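Local atomic coordinates of uncharacterized protein (Capnocytophaga ochracea, PDB entry 4W9R), a protein that is of unknown function but probably acts as an esterase of the alpha/beta-hydrolase type. Residues Ser215-Asn218 / Ala219-Gln223. Sequence-based numbering, arbitrary orientation.
Sequences SSVN and AAKLQ
The Asn218 side chain lies alongside that of Lys221, three residues later, both pointing the same way, with Asn218 OD1 3.4 Å from Lys221 CE. With CG beside the backbone N (chi1 -70°), the lysine chain first runs past Val217 O, then bends at chi3 (-71°) to bring CE beside the amide. Both polar ends find their main partners elsewhere: Lys221 NZ forms a salt bridge with Glu123, and Asn218 ND2 bonds to Glu62 of the second subunit. These residues open helix 217-232, which follows strand 205-213, the outermost of this chain in the alpha/beta-hydrolase sheet, and packs against the other subunit. Backbone bonds run from Ala220 N to Ser216 O (3.0 Å) and from Lys221 N to Val217 O (3.0 Å). Ser216 O is gripped twice, because Ser215 OG also donates to it over 3.2 Å, tilted from the carbonyl plane. The same hydroxyl sits 3.8 Å from Ala220 CB. Replacing Ser215 by an alanine would probably leave Ser216 O with the Ala220 amide alone of these two donors and thin the contact with the Ala220 methyl. Gln223 NE2 reaches back to bond Ala219 O at 3.3 Å, coming from above the carbonyl plane, while Gln223 OE1 accepts from Gln227 of the second subunit.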
ATOM      1  N   SER B 215      -5.731  -0.526  14.594  1.00 26.99           N
ATOM      2  CA  SER B 215      -4.681  -0.414  13.591  1.00 31.93           C
ATOM      3  C   SER B 215      -3.717   0.724  13.901  1.00 37.48           C
ATOM      4  O   SER B 215      -4.129   1.787  14.368  1.00 29.94           O
ATOM      5  CB  SER B 215      -5.290  -0.210  12.204  1.00 35.47           C
ATOM      6  OG  SER B 215      -4.278  -0.008  11.232  1.00 42.18           O
ATOM      7  N   SER B 216      -2.433   0.495  13.643  1.00 40.87           N
ATOM      8  CA  SER B 216      -1.435   1.547  13.774  1.00 30.63           C
ATOM      9  C   SER B 216      -1.667   2.613  12.710  1.00 34.15           C
ATOM     10  O   SER B 216      -2.180   2.321  11.628  1.00 36.72           O
ATOM     11  CB  SER B 216      -0.020   0.979  13.661  1.00 40.26           C
ATOM     12  OG  SER B 216       0.320   0.223  14.809  1.00 53.53           O
ATOM     13  N   VAL B 217      -1.283   3.845  13.026  1.00 27.83           N
ATOM     14  CA  VAL B 217      -1.534   4.988  12.156  1.00 30.29           C
ATOM     15  C   VAL B 217      -0.905   4.840  10.773  1.00 28.16           C
ATOM     16  O   VAL B 217      -1.591   4.953   9.757  1.00 29.41           O
ATOM     17  CB  VAL B 217      -1.016   6.285  12.796  1.00 25.98           C
ATOM     18  CG1 VAL B 217      -1.084   7.429  11.804  1.00 38.23           C
ATOM     19  CG2 VAL B 217      -1.812   6.606  14.046  1.00 36.22           C
ATOM     20  N   ASN B 218       0.398   4.587  10.743  1.00 26.82           N
ATOM     21  CA  ASN B 218       1.133   4.520   9.486  1.00 29.76           C
ATOM     22  C   ASN B 218       0.663   3.387   8.580  1.00 34.50           C
ATOM     23  O   ASN B 218       0.650   3.528   7.358  1.00 38.05           O
ATOM     24  CB  ASN B 218       2.630   4.384   9.764  1.00 20.72           C
ATOM     25  CG  ASN B 218       3.212   5.625  10.411  1.00 28.08           C
ATOM     26  OD1 ASN B 218       2.793   6.745  10.119  1.00 29.46           O
ATOM     27  ND2 ASN B 218       4.181   5.432  11.299  1.00 28.51           N
ATOM     28  N   ALA B 219       0.271   2.269   9.180  1.00 33.24           N
ATOM     29  CA  ALA B 219      -0.250   1.142   8.418  1.00 31.85           C
ATOM     30  C   ALA B 219      -1.631   1.469   7.859  1.00 34.39           C
ATOM     31  O   ALA B 219      -2.001   1.009   6.779  1.00 31.00           O
ATOM     32  CB  ALA B 219      -0.307  -0.105   9.280  1.00 26.05           C
ATOM     33  N   ALA B 220      -2.389   2.266   8.604  1.00 27.68           N
ATOM     34  CA  ALA B 220      -3.727   2.662   8.183  1.00 24.80           C
ATOM     35  C   ALA B 220      -3.671   3.635   7.011  1.00 31.11           C
ATOM     36  O   ALA B 220      -4.526   3.600   6.127  1.00 30.23           O
ATOM     37  CB  ALA B 220      -4.488   3.277   9.343  1.00 25.22           C
ATOM     38  N   LYS B 221      -2.663   4.501   7.009  1.00 20.70           N
ATOM     39  CA  LYS B 221      -2.509   5.481   5.940  1.00 22.96           C
ATOM     40  C   LYS B 221      -2.219   4.803   4.605  1.00 30.15           C
ATOM     41  O   LYS B 221      -2.724   5.227   3.567  1.00 35.90           O
ATOM     42  CB  LYS B 221      -1.405   6.483   6.278  1.00 23.59           C
ATOM     43  CG  LYS B 221      -1.767   7.426   7.413  1.00 20.95           C
ATOM     44  CD  LYS B 221      -0.826   8.617   7.480  1.00 23.14           C
ATOM     45  CE  LYS B 221       0.551   8.218   7.972  1.00 24.02           C
ATOM     46  NZ  LYS B 221       1.440   9.404   8.118  1.00 19.75           N
ATOM     47  N   LEU B 222      -1.407   3.749   4.636  1.00 27.77           N
ATOM     48  CA  LEU B 222      -1.109   2.985   3.429  1.00 23.50           C
ATOM     49  C   LEU B 222      -2.377   2.362   2.869  1.00 26.58           C
ATOM     50  O   LEU B 222      -2.632   2.422   1.666  1.00 30.97           O
ATOM     51  CB  LEU B 222      -0.076   1.893   3.707  1.00 19.51           C
ATOM     52  CG  LEU B 222       1.361   2.327   3.987  1.00 25.17           C
ATOM     53  CD1 LEU B 222       2.250   1.108   4.166  1.00 21.87           C
ATOM     54  CD2 LEU B 222       1.893   3.227   2.880  1.00 17.50           C
ATOM     55  N   GLN B 223      -3.171   1.766   3.752  1.00 27.38           N
ATOM     56  CA  GLN B 223      -4.420   1.137   3.348  1.00 34.11           C
ATOM     57  C   GLN B 223      -5.420   2.184   2.873  1.00 30.96           C
ATOM     58  O   GLN B 223      -6.273   1.903   2.033  1.00 38.68           O
ATOM     59  CB  GLN B 223      -5.005   0.320   4.500  1.00 30.22           C
ATOM     60  CG  GLN B 223      -4.101  -0.810   4.968  1.00 33.08           C
ATOM     61  CD  GLN B 223      -4.691  -1.582   6.130  1.00 35.17           C
ATOM     62  OE1 GLN B 223      -5.768  -2.170   6.018  1.00 42.29           O
ATOM     63  NE2 GLN B 223      -3.990  -1.580   7.258  1.00 30.82           N
TER